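Side-chain contacts in membrane protein, putative (Geobacter sulfurreducens PCA, PDB 2QYB), which is of unproven function but probably belongs to the sodium:solute symporter family of membrane proteins, perhaps with phosphatase activity, and is represented here by its GAF domain: residues A[112-117]-A[123-128]; A[27-32]-A[143-148]; A[35-40]-A[61-66]. All coordinates share one frame; numbering follows the deposited sequence.

Contact 1: A[112-117]-A[123-128]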
ATOM      1  N   HIS A 112       6.482  -8.419 -18.277  1.00 31.71           N
ATOM      2  CA  HIS A 112       7.478  -8.145 -17.243  1.00 30.70           C
ATOM      3  C   HIS A 112       8.547  -7.203 -17.786  1.00 29.49           C
ATOM      4  O   HIS A 112       9.169  -7.490 -18.791  1.00 28.17           O
ATOM      5  CB  HIS A 112       8.097  -9.447 -16.717  1.00 30.64           C
ATOM      6  CG  HIS A 112       7.110 -10.350 -16.050  1.00 31.32           C
ATOM      7  ND1 HIS A 112       6.630 -11.509 -16.631  1.00 35.39           N
ATOM      8  CD2 HIS A 112       6.508 -10.261 -14.847  1.00 31.82           C
ATOM      9  CE1 HIS A 112       5.779 -12.097 -15.808  1.00 35.17           C
ATOM     10  NE2 HIS A 112       5.693 -11.363 -14.713  1.00 34.70           N
ATOM     11  N   ILE A 113       8.766  -6.090 -17.078  1.00 29.42           N
ATOM     12  CA  ILE A 113       9.592  -4.993 -17.543  1.00 29.27           C
ATOM     13  C   ILE A 113      10.640  -4.711 -16.506  1.00 29.82           C
ATOM     14  O   ILE A 113      10.307  -4.387 -15.363  1.00 30.18           O
ATOM     15  CB  ILE A 113       8.765  -3.706 -17.765  1.00 29.60           C
ATOM     16  CG1 ILE A 113       7.599  -3.977 -18.743  1.00 29.93           C
ATOM     17  CG2 ILE A 113       9.681  -2.527 -18.228  1.00 28.03           C
ATOM     18  CD1 ILE A 113       6.272  -3.958 -18.007  1.00 31.23           C
ATOM     19  N   PRO A 114      11.922  -4.799 -16.895  1.00 30.23           N
ATOM     20  CA  PRO A 114      12.985  -4.530 -15.932  1.00 30.59           C
ATOM     21  C   PRO A 114      12.957  -3.095 -15.439  1.00 31.22           C
ATOM     22  O   PRO A 114      12.548  -2.159 -16.180  1.00 31.09           O
ATOM     23  CB  PRO A 114      14.270  -4.812 -16.728  1.00 31.20           C
ATOM     24  CG  PRO A 114      13.867  -5.650 -17.850  1.00 30.26           C
ATOM     25  CD  PRO A 114      12.476  -5.135 -18.212  1.00 29.86           C
ATOM     26  N   ILE A 115      13.332  -2.928 -14.177  1.00 32.03           N
ATOM     27  CA  ILE A 115      13.392  -1.598 -13.565  1.00 32.58           C
ATOM     28  C   ILE A 115      14.890  -1.308 -13.366  1.00 34.35           C
ATOM     29  O   ILE A 115      15.571  -1.947 -12.556  1.00 34.40           O
ATOM     30  CB  ILE A 115      12.605  -1.518 -12.265  1.00 32.01           C
ATOM     31  CG1 ILE A 115      11.109  -1.703 -12.499  1.00 29.85           C
ATOM     32  CG2 ILE A 115      12.868  -0.173 -11.541  1.00 31.94           C
ATOM     33  CD1 ILE A 115      10.330  -1.777 -11.149  1.00 30.96           C
ATOM     34  N   SER A 116      15.400  -0.401 -14.183  1.00 36.05           N
ATOM     35  CA  SER A 116      16.806  -0.076 -14.177  1.00 38.32           C
ATOM     36  C   SER A 116      16.998   1.352 -14.616  1.00 39.93           C
ATOM     37  O   SER A 116      16.252   1.902 -15.429  1.00 39.58           O
ATOM     38  CB  SER A 116      17.584  -0.970 -15.142  1.00 38.30           C
ATOM     39  OG  SER A 116      16.964  -0.953 -16.420  1.00 39.91           O
ATOM     40  N   ARG A 117      18.032   1.946 -14.065  1.00 41.87           N
ATOM     41  CA  ARG A 117      18.551   3.158 -14.632  1.00 43.38           C
ATOM     42  C   ARG A 117      19.258   2.801 -15.962  1.00 43.15           C
ATOM     43  O   ARG A 117      19.811   1.697 -16.118  1.00 42.42           O
ATOM     44  CB  ARG A 117      19.482   3.792 -13.622  1.00 44.26           C
ATOM     45  CG  ARG A 117      19.760   5.206 -13.879  1.00 49.38           C
ATOM     46  CD  ARG A 117      18.590   6.119 -13.555  1.00 53.58           C
ATOM     47  NE  ARG A 117      19.014   7.523 -13.721  1.00 56.16           N
ATOM     48  CZ  ARG A 117      19.210   8.144 -14.896  1.00 57.35           C
ATOM     49  NH1 ARG A 117      19.020   7.504 -16.057  1.00 57.01           N
ATOM     50  NH2 ARG A 117      19.592   9.431 -14.915  1.00 57.10           N
ATOM     51  N   PHE A 123      17.315  -3.498 -10.889  1.00 35.22           N
ATOM     52  CA  PHE A 123      17.140  -3.759  -9.474  1.00 35.19           C
ATOM     53  C   PHE A 123      15.712  -4.131  -9.057  1.00 33.82           C
ATOM     54  O   PHE A 123      15.425  -4.248  -7.857  1.00 31.66           O
ATOM     55  CB  PHE A 123      17.701  -2.612  -8.626  1.00 36.59           C
ATOM     56  CG  PHE A 123      17.146  -1.256  -8.946  1.00 38.31           C
ATOM     57  CD1 PHE A 123      17.945  -0.301  -9.568  1.00 41.16           C
ATOM     58  CD2 PHE A 123      15.882  -0.901  -8.564  1.00 39.81           C
ATOM     59  CE1 PHE A 123      17.466   0.965  -9.837  1.00 40.60           C
ATOM     60  CE2 PHE A 123      15.405   0.369  -8.830  1.00 40.67           C
ATOM     61  CZ  PHE A 123      16.191   1.287  -9.467  1.00 39.67           C
ATOM     62  N   GLY A 124      14.870  -4.362 -10.070  1.00 33.14           N
ATOM     63  CA  GLY A 124      13.507  -4.818  -9.911  1.00 32.94           C
ATOM     64  C   GLY A 124      12.796  -5.138 -11.220  1.00 32.68           C
ATOM     65  O   GLY A 124      13.364  -5.006 -12.300  1.00 32.30           O
ATOM     66  N   ILE A 125      11.543  -5.590 -11.086  1.00 31.80           N
ATOM     67  CA  ILE A 125      10.632  -5.869 -12.195  1.00 31.19           C
ATOM     68  C   ILE A 125       9.254  -5.184 -11.996  1.00 29.58           C
ATOM     69  O   ILE A 125       8.686  -5.219 -10.947  1.00 30.04           O
ATOM     70  CB  ILE A 125      10.430  -7.387 -12.367  1.00 30.88           C
ATOM     71  CG1 ILE A 125      11.762  -8.047 -12.793  1.00 33.49           C
ATOM     72  CG2 ILE A 125       9.401  -7.687 -13.424  1.00 30.44           C
ATOM     73  CD1 ILE A 125      12.307  -7.627 -14.212  1.00 31.44           C
ATOM     74  N   LEU A 126       8.763  -4.550 -13.032  1.00 28.20           N
ATOM     75  CA  LEU A 126       7.417  -4.103 -13.102  1.00 28.22           C
ATOM     76  C   LEU A 126       6.664  -5.158 -13.903  1.00 27.91           C
ATOM     77  O   LEU A 126       6.977  -5.350 -15.054  1.00 27.43           O
ATOM     78  CB  LEU A 126       7.353  -2.724 -13.807  1.00 27.93           C
ATOM     79  CG  LEU A 126       5.971  -2.256 -14.248  1.00 28.32           C
ATOM     80  CD1 LEU A 126       5.043  -2.136 -12.998  1.00 26.46           C
ATOM     81  CD2 LEU A 126       5.994  -0.950 -15.157  1.00 27.54           C
ATOM     82  N   SER A 127       5.702  -5.843 -13.274  1.00 27.82           N
ATOM     83  CA  SER A 127       4.901  -6.907 -13.901  1.00 28.77           C
ATOM     84  C   SER A 127       3.483  -6.412 -14.045  1.00 29.05           C
ATOM     85  O   SER A 127       2.935  -5.879 -13.092  1.00 28.54           O
ATOM     86  CB  SER A 127       4.871  -8.182 -13.031  1.00 28.25           C
ATOM     87  OG  SER A 127       6.180  -8.557 -12.571  1.00 29.99           O
ATOM     88  N   VAL A 128       2.862  -6.611 -15.199  1.00 30.46           N
ATOM     89  CA  VAL A 128       1.477  -6.150 -15.412  1.00 31.09           C
ATOM     90  C   VAL A 128       0.615  -7.180 -16.132  1.00 32.37           C
ATOM     91  O   VAL A 128       1.062  -7.883 -17.020  1.00 33.08           O
ATOM     92  CB  VAL A 128       1.459  -4.825 -16.213  1.00 31.22           C
ATOM     93  CG1 VAL A 128       2.270  -3.766 -15.479  1.00 32.74           C
ATOM     94  CG2 VAL A 128       2.051  -5.010 -17.613  1.00 32.41           C
TER

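Contact 2: A[27-32]-A[143-148]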
ATOM      1  N   ASN A  27      -1.659   2.693  -9.367  1.00 33.53           N
ATOM      2  CA  ASN A  27      -3.083   3.115  -9.367  1.00 33.65           C
ATOM      3  C   ASN A  27      -3.435   3.942 -10.591  1.00 33.48           C
ATOM      4  O   ASN A  27      -4.474   3.753 -11.198  1.00 33.68           O
ATOM      5  CB  ASN A  27      -3.417   3.920  -8.107  1.00 33.68           C
ATOM      6  CG  ASN A  27      -3.296   3.079  -6.768  1.00 36.24           C
ATOM      7  OD1 ASN A  27      -3.368   1.832  -6.748  1.00 36.85           O
ATOM      8  ND2 ASN A  27      -3.152   3.793  -5.655  1.00 36.12           N
ATOM      9  N   LEU A  28      -2.573   4.868 -10.994  1.00 34.69           N
ATOM     10  CA  LEU A  28      -2.889   5.710 -12.197  1.00 34.57           C
ATOM     11  C   LEU A  28      -2.834   4.866 -13.476  1.00 34.61           C
ATOM     12  O   LEU A  28      -3.669   4.965 -14.367  1.00 35.67           O
ATOM     13  CB  LEU A  28      -1.961   6.914 -12.294  1.00 33.98           C
ATOM     14  CG  LEU A  28      -2.019   8.033 -11.234  1.00 35.36           C
ATOM     15  CD1 LEU A  28      -0.814   8.930 -11.449  1.00 35.55           C
ATOM     16  CD2 LEU A  28      -3.289   8.886 -11.250  1.00 34.78           C
ATOM     17  N   LEU A  29      -1.851   3.996 -13.550  1.00 35.38           N
ATOM     18  CA  LEU A  29      -1.722   3.030 -14.666  1.00 35.24           C
ATOM     19  C   LEU A  29      -2.990   2.183 -14.829  1.00 35.60           C
ATOM     20  O   LEU A  29      -3.470   1.985 -15.936  1.00 35.93           O
ATOM     21  CB  LEU A  29      -0.578   2.103 -14.332  1.00 34.62           C
ATOM     22  CG  LEU A  29       0.337   1.424 -15.338  1.00 35.37           C
ATOM     23  CD1 LEU A  29       0.811   0.057 -14.678  1.00 31.29           C
ATOM     24  CD2 LEU A  29      -0.257   1.247 -16.644  1.00 29.69           C
ATOM     25  N   LEU A  30      -3.531   1.675 -13.718  1.00 35.50           N
ATOM     26  CA  LEU A  30      -4.698   0.781 -13.800  1.00 35.77           C
ATOM     27  C   LEU A  30      -5.927   1.591 -14.174  1.00 35.81           C
ATOM     28  O   LEU A  30      -6.714   1.144 -14.971  1.00 36.33           O
ATOM     29  CB  LEU A  30      -4.899  -0.077 -12.522  1.00 35.06           C
ATOM     30  CG  LEU A  30      -4.257  -1.469 -12.651  1.00 35.46           C
ATOM     31  CD1 LEU A  30      -2.802  -1.311 -13.084  1.00 34.05           C
ATOM     32  CD2 LEU A  30      -4.358  -2.383 -11.365  1.00 34.55           C
ATOM     33  N   LYS A  31      -6.048   2.811 -13.661  1.00 36.81           N
ATOM     34  CA  LYS A  31      -7.087   3.745 -14.124  1.00 37.10           C
ATOM     35  C   LYS A  31      -7.051   3.996 -15.646  1.00 36.79           C
ATOM     36  O   LYS A  31      -8.086   4.009 -16.290  1.00 35.93           O
ATOM     37  CB  LYS A  31      -6.963   5.091 -13.408  1.00 38.31           C
ATOM     38  CG  LYS A  31      -7.809   5.257 -12.162  1.00 42.67           C
ATOM     39  CD  LYS A  31      -8.990   6.215 -12.378  1.00 50.32           C
ATOM     40  CE  LYS A  31      -8.558   7.677 -12.761  1.00 54.58           C
ATOM     41  NZ  LYS A  31      -7.382   8.252 -11.974  1.00 56.21           N
ATOM     42  N   GLU A  32      -5.868   4.247 -16.200  1.00 36.61           N
ATOM     43  CA  GLU A  32      -5.770   4.744 -17.580  1.00 36.52           C
ATOM     44  C   GLU A  32      -5.862   3.587 -18.603  1.00 36.79           C
ATOM     45  O   GLU A  32      -6.250   3.786 -19.763  1.00 37.60           O
ATOM     46  CB  GLU A  32      -4.464   5.538 -17.772  1.00 35.84           C
ATOM     47  CG  GLU A  32      -4.324   6.196 -19.184  1.00 36.59           C
ATOM     48  CD  GLU A  32      -3.120   7.142 -19.345  1.00 35.88           C
ATOM     49  OE1 GLU A  32      -2.597   7.577 -18.315  1.00 34.26           O
ATOM     50  OE2 GLU A  32      -2.699   7.450 -20.498  1.00 31.39           O
ATOM     51  N   ASN A 143       6.380   1.094 -24.944  1.00 35.87           N
ATOM     52  CA  ASN A 143       7.101   2.336 -24.806  1.00 35.76           C
ATOM     53  C   ASN A 143       6.763   2.966 -23.440  1.00 35.80           C
ATOM     54  O   ASN A 143       7.635   3.325 -22.654  1.00 35.56           O
ATOM     55  CB  ASN A 143       6.688   3.320 -25.919  1.00 36.35           C
ATOM     56  CG  ASN A 143       7.511   3.192 -27.220  1.00 37.01           C
ATOM     57  OD1 ASN A 143       7.294   3.975 -28.174  1.00 37.30           O
ATOM     58  ND2 ASN A 143       8.438   2.226 -27.272  1.00 36.58           N
ATOM     59  N   LEU A 144       5.472   3.100 -23.182  1.00 35.78           N
ATOM     60  CA  LEU A 144       4.987   3.790 -22.021  1.00 35.92           C
ATOM     61  C   LEU A 144       5.374   3.047 -20.732  1.00 35.72           C
ATOM     62  O   LEU A 144       5.759   3.680 -19.748  1.00 34.97           O
ATOM     63  CB  LEU A 144       3.462   4.030 -22.132  1.00 36.25           C
ATOM     64  CG  LEU A 144       2.747   4.615 -20.897  1.00 37.03           C
ATOM     65  CD1 LEU A 144       1.717   5.709 -21.231  1.00 39.36           C
ATOM     66  CD2 LEU A 144       2.067   3.514 -20.051  1.00 35.88           C
ATOM     67  N   LEU A 145       5.324   1.713 -20.761  1.00 35.64           N
ATOM     68  CA  LEU A 145       5.709   0.905 -19.584  1.00 35.02           C
ATOM     69  C   LEU A 145       7.195   1.068 -19.229  1.00 34.95           C
ATOM     70  O   LEU A 145       7.568   1.163 -18.062  1.00 33.19           O
ATOM     71  CB  LEU A 145       5.360  -0.571 -19.811  1.00 33.86           C
ATOM     72  CG  LEU A 145       3.851  -0.779 -19.909  1.00 33.94           C
ATOM     73  CD1 LEU A 145       3.526  -2.178 -20.419  1.00 29.59           C
ATOM     74  CD2 LEU A 145       3.096  -0.409 -18.565  1.00 31.78           C
ATOM     75  N   GLU A 146       8.025   1.116 -20.256  1.00 35.32           N
ATOM     76  CA  GLU A 146       9.437   1.341 -20.066  1.00 36.87           C
ATOM     77  C   GLU A 146       9.664   2.747 -19.546  1.00 35.81           C
ATOM     78  O   GLU A 146      10.583   2.975 -18.758  1.00 35.46           O
ATOM     79  CB  GLU A 146      10.198   1.131 -21.383  1.00 37.07           C
ATOM     80  CG  GLU A 146      10.254  -0.314 -21.767  1.00 37.63           C
ATOM     81  CD  GLU A 146      11.112  -0.569 -23.012  1.00 40.98           C
ATOM     82  OE1 GLU A 146      10.625  -0.278 -24.162  1.00 43.96           O
ATOM     83  OE2 GLU A 146      12.271  -1.094 -22.824  1.00 44.97           O
ATOM     84  N   SER A 147       8.827   3.695 -19.948  1.00 35.86           N
ATOM     85  CA  SER A 147       8.967   5.054 -19.377  1.00 36.14           C
ATOM     86  C   SER A 147       8.559   5.017 -17.894  1.00 35.94           C
ATOM     87  O   SER A 147       9.286   5.495 -17.011  1.00 36.87           O
ATOM     88  CB  SER A 147       8.131   6.107 -20.115  1.00 35.48           C
ATOM     89  OG  SER A 147       8.695   6.411 -21.361  1.00 35.12           O
ATOM     90  N   LEU A 148       7.411   4.426 -17.621  1.00 35.00           N
ATOM     91  CA  LEU A 148       7.004   4.258 -16.245  1.00 35.02           C
ATOM     92  C   LEU A 148       8.187   3.619 -15.435  1.00 35.14           C
ATOM     93  O   LEU A 148       8.526   4.076 -14.334  1.00 35.46           O
ATOM     94  CB  LEU A 148       5.712   3.399 -16.180  1.00 35.00           C
ATOM     95  CG  LEU A 148       4.765   3.416 -14.929  1.00 35.54           C
ATOM     96  CD1 LEU A 148       4.015   2.126 -14.802  1.00 31.99           C
ATOM     97  CD2 LEU A 148       5.371   3.816 -13.553  1.00 33.81           C
TER

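Contact 3: A[35-40]-A[61-66]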
ATOM      1  N   LEU A  35      -5.478  -2.786 -17.759  1.00 37.06           N
ATOM      2  CA  LEU A  35      -4.713  -3.677 -16.911  1.00 36.91           C
ATOM      3  C   LEU A  35      -5.561  -3.913 -15.669  1.00 37.24           C
ATOM      4  O   LEU A  35      -6.296  -3.014 -15.227  1.00 37.96           O
ATOM      5  CB  LEU A  35      -3.404  -3.026 -16.494  1.00 36.38           C
ATOM      6  CG  LEU A  35      -2.374  -2.911 -17.597  1.00 35.67           C
ATOM      7  CD1 LEU A  35      -1.250  -2.020 -17.122  1.00 32.03           C
ATOM      8  CD2 LEU A  35      -1.876  -4.309 -18.045  1.00 31.34           C
ATOM      9  N   ASP A  36      -5.454  -5.101 -15.103  1.00 36.14           N
ATOM     10  CA  ASP A  36      -6.220  -5.443 -13.927  1.00 35.45           C
ATOM     11  C   ASP A  36      -5.315  -5.682 -12.742  1.00 34.83           C
ATOM     12  O   ASP A  36      -5.789  -5.702 -11.616  1.00 35.41           O
ATOM     13  CB  ASP A  36      -7.030  -6.708 -14.187  1.00 35.99           C
ATOM     14  CG  ASP A  36      -8.072  -6.499 -15.229  1.00 37.33           C
ATOM     15  OD1 ASP A  36      -9.094  -5.865 -14.902  1.00 43.09           O
ATOM     16  OD2 ASP A  36      -7.877  -6.944 -16.379  1.00 38.86           O
ATOM     17  N   LEU A  37      -4.020  -5.872 -12.973  1.00 33.88           N
ATOM     18  CA  LEU A  37      -3.084  -6.042 -11.853  1.00 33.15           C
ATOM     19  C   LEU A  37      -1.726  -5.563 -12.306  1.00 31.40           C
ATOM     20  O   LEU A  37      -1.405  -5.703 -13.474  1.00 29.70           O
ATOM     21  CB  LEU A  37      -3.032  -7.503 -11.391  1.00 32.76           C
ATOM     22  CG  LEU A  37      -2.076  -7.865 -10.238  1.00 33.61           C
ATOM     23  CD1 LEU A  37      -2.423  -7.237  -8.874  1.00 33.49           C
ATOM     24  CD2 LEU A  37      -2.054  -9.401 -10.114  1.00 34.46           C
ATOM     25  N   ALA A  38      -0.984  -4.962 -11.367  1.00 30.05           N
ATOM     26  CA  ALA A  38       0.352  -4.453 -11.584  1.00 29.10           C
ATOM     27  C   ALA A  38       1.129  -4.702 -10.302  1.00 28.70           C
ATOM     28  O   ALA A  38       0.623  -4.459  -9.227  1.00 28.21           O
ATOM     29  CB  ALA A  38       0.340  -2.917 -11.934  1.00 27.94           C
ATOM     30  N   VAL A  39       2.370  -5.145 -10.423  1.00 28.72           N
ATOM     31  CA  VAL A  39       3.197  -5.440  -9.265  1.00 29.15           C
ATOM     32  C   VAL A  39       4.583  -4.825  -9.524  1.00 29.36           C
ATOM     33  O   VAL A  39       5.081  -4.897 -10.630  1.00 30.30           O
ATOM     34  CB  VAL A  39       3.294  -7.008  -8.967  1.00 29.39           C
ATOM     35  CG1 VAL A  39       3.978  -7.282  -7.670  1.00 28.01           C
ATOM     36  CG2 VAL A  39       1.927  -7.678  -8.953  1.00 26.61           C
ATOM     37  N   ILE A  40       5.159  -4.169  -8.521  1.00 29.26           N
ATOM     38  CA  ILE A  40       6.598  -3.828  -8.513  1.00 29.25           C
ATOM     39  C   ILE A  40       7.310  -4.784  -7.512  1.00 29.47           C
ATOM     40  O   ILE A  40       6.880  -4.923  -6.375  1.00 29.64           O
ATOM     41  CB  ILE A  40       6.837  -2.363  -8.094  1.00 28.62           C
ATOM     42  CG1 ILE A  40       6.345  -1.407  -9.177  1.00 29.10           C
ATOM     43  CG2 ILE A  40       8.313  -2.100  -7.778  1.00 29.62           C
ATOM     44  CD1 ILE A  40       6.001  -0.019  -8.648  1.00 27.10           C
ATOM     45  N   GLY A  61      -2.918 -14.507  -5.118  1.00 46.91           N
ATOM     46  CA  GLY A  61      -2.770 -15.692  -5.990  1.00 47.31           C
ATOM     47  C   GLY A  61      -1.470 -15.751  -6.810  1.00 47.33           C
ATOM     48  O   GLY A  61      -0.390 -15.376  -6.323  1.00 46.44           O
ATOM     49  N   ILE A  62      -1.608 -16.228  -8.057  1.00 47.51           N
ATOM     50  CA  ILE A  62      -0.499 -16.733  -8.894  1.00 47.90           C
ATOM     51  C   ILE A  62       0.560 -15.687  -9.219  1.00 47.62           C
ATOM     52  O   ILE A  62       1.762 -15.996  -9.267  1.00 47.89           O
ATOM     53  CB  ILE A  62      -1.021 -17.338 -10.261  1.00 48.65           C
ATOM     54  CG1 ILE A  62      -0.082 -18.416 -10.794  1.00 48.55           C
ATOM     55  CG2 ILE A  62      -1.222 -16.246 -11.323  1.00 50.03           C
ATOM     56  CD1 ILE A  62      -0.260 -19.719 -10.068  1.00 50.39           C
ATOM     57  N   ALA A  63       0.096 -14.455  -9.440  1.00 46.68           N
ATOM     58  CA  ALA A  63       0.935 -13.357  -9.854  1.00 45.42           C
ATOM     59  C   ALA A  63       1.540 -12.599  -8.657  1.00 45.05           C
ATOM     60  O   ALA A  63       2.183 -11.561  -8.852  1.00 43.53           O
ATOM     61  CB  ALA A  63       0.114 -12.411 -10.747  1.00 45.01           C
ATOM     62  N   GLY A  64       1.414 -13.135  -7.436  1.00 44.76           N
ATOM     63  CA  GLY A  64       1.688 -12.330  -6.224  1.00 44.97           C
ATOM     64  C   GLY A  64       2.859 -12.605  -5.256  1.00 45.19           C
ATOM     65  O   GLY A  64       2.979 -11.886  -4.190  1.00 45.21           O
ATOM     66  N   LYS A  65       3.708 -13.600  -5.562  1.00 43.95           N
ATOM     67  CA  LYS A  65       4.734 -14.027  -4.588  1.00 44.07           C
ATOM     68  C   LYS A  65       6.108 -13.352  -4.758  1.00 44.32           C
ATOM     69  O   LYS A  65       6.360 -12.671  -5.718  1.00 43.41           O
ATOM     70  CB  LYS A  65       4.892 -15.549  -4.621  1.00 43.69           C
ATOM     71  CG  LYS A  65       3.605 -16.283  -4.251  1.00 44.26           C
ATOM     72  CD  LYS A  65       3.564 -17.690  -4.802  1.00 43.63           C
ATOM     73  CE  LYS A  65       2.305 -18.419  -4.359  1.00 43.88           C
ATOM     74  NZ  LYS A  65       2.582 -19.845  -3.979  1.00 44.05           N
ATOM     75  N   ASP A  66       7.006 -13.588  -3.813  1.00 45.17           N
ATOM     76  CA  ASP A  66       8.385 -13.190  -3.961  1.00 46.33           C
ATOM     77  C   ASP A  66       9.156 -14.196  -4.829  1.00 46.99           C
ATOM     78  O   ASP A  66       8.876 -15.397  -4.766  1.00 47.14           O
ATOM     79  CB  ASP A  66       9.007 -13.057  -2.568  1.00 46.39           C
ATOM     80  CG  ASP A  66       8.411 -11.900  -1.772  1.00 45.13           C
ATOM     81  OD1 ASP A  66       7.684 -11.049  -2.347  1.00 40.94           O
ATOM     82  OD2 ASP A  66       8.685 -11.853  -0.563  1.00 43.74           O
TER

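Contact 1: A[112-117]-A[123-128]
Ile115 has CG1 set anti to its carbonyl carbon (chi1 -65°) and an extended chain beyond (chi2 174°), which lays CD1 over the backbone between Ile125 and Leu126. CD1 lies 3.7 Å from Leu126 N and 4.1 Å from Leu126 CB. The other branch, CG2, meets the ring of Phe123 at CE2, 3.8 Å away. A chi1 of 55° places Phe123 CG between the backbone N and the carbonyl carbon and brings the ring to Ile115. One ring face lies under Ile115 O, which sits above the ring centre. The strands form an antiparallel hairpin of the GAF domain sheet. Ile113 and Leu126 are a hydrogen-bonded pair; Leu126 N reaches Ile113 O at 2.8 Å. Their side chains lie side by side, with Ile113 CD1 4.1 Å from Leu126 CG. Next to the connecting loop, Phe123 and Gly124 both face Ile115 in a classic beta bulge. Phe123 N gives Ile115 O a bond of 2.9 Å. Ile125 CD1 comes 3.6 Å from Pro114 CA on the other face, where helix 74-81 packs. With both branches of Ile115 gone, an alanine here would probably take one apolar neighbour from the Phe123 ring and open a gap beside Leu126. The backbone bonds thus fix the register, while Ile113, Ile115 and Leu126 give helix 139-158 an apolar surface.

Contact 2: A[27-32]-A[143-148]
The two long helices on one face of the GAF domain sheet, 10-32 and 139-158, approach each other here through leucines. Leu29 of the first helix meets Leu148 and Leu145 of the second. The touching branch of Leu148 is CD1, which lies 3.8 Å from Leu29 CG. The same methyl is also 3.8 Å from Leu29 CD1. The two side chains meet at a slant. Leu148 has CG anti to its backbone N (chi1 -160°), and this carries the methyl out from its own helix to Leu29. The other methyl of Leu29, CD2, makes a looser contact with Leu145 CD2 at 4.2 Å. Leu145 and Leu148 are three residues apart, about one helical turn, and each gives a methyl to the same leucine. The backbones stay well separated, with Leu29 CA 9.0 Å from Leu148 CA. On the sheet side, Leu29 also packs on Leu35 and Ala38, and Phe137 packs on Leu145. No hydrogen bond or charge pair joins the two segments. The contact therefore rests on dispersion and the burial of hydrocarbon, and it sets no direction as a polar bond would.

Contact 3: A[35-40]-A[61-66]
The loop between strand 49-56 and helix 74-81 packs here on one face of the GAF domain sheet. Ala63 in that loop touches Leu37 and Val39 of strand 37-43. The contact has an apolar half and a mixed half. In the apolar half, Ala63 CB meets Leu37 CD2 at 3.8 Å. The leucine gets there with CG anti to its backbone N (chi1 179°), and CD2 is the branch turned to the loop. In the other half, Val39 CG2 lies 3.9 Å from Ala63 O, a methyl against a carbonyl oxygen. Leu37 and Val39 are two residues apart on the strand, so both point to the same side of the sheet. The face they share lies opposite the one where Ala38 and Ile40 pack on helix 10-32. In this GAF domain helices 10-32 and 139-158 cover one face of the central antiparallel sheet. The other face carries helix 74-81 and connecting loops, and Ala63 belongs to this second layer. It lies in a type I beta turn from Gly61 to Gly64, closed by Gly64 N to Gly61 O at 3.1 Å. Ala63 O also accepts a hydrogen bond from Arg41 NH2, so its polar demand is met although one neighbour is a methyl. The same NH2 is bonded to Lys65 O, which ties the loop to the strand just beyond Val39. Phe129 of strand 124-130 touches Ala63 as well.

In the fold
All three contacts lie in one GAF domain; contacts 1 and 3 involve its sheet, and contact 2 joins two helices that pack on it. Strand 124-130 of contact 1 is the neighbour of strand 37-43 of contact 3, and Ser127 O is 2.8 Å from Val39 N, a probable hydrogen bond. Leu148 CD1 of contact 2 packs on Leu126 CD2 of contact 1 at 3.7 Å, and Ile113 CD1 meets Leu145 CB at 3.9 Å. Contact 3 faces away from these helices. Still, Leu35 in its first segment reaches Leu29 of contact 2. The contact centres are about 12 to 15 Å apart. Along the chain, contact 2 closes a loop that holds the other two.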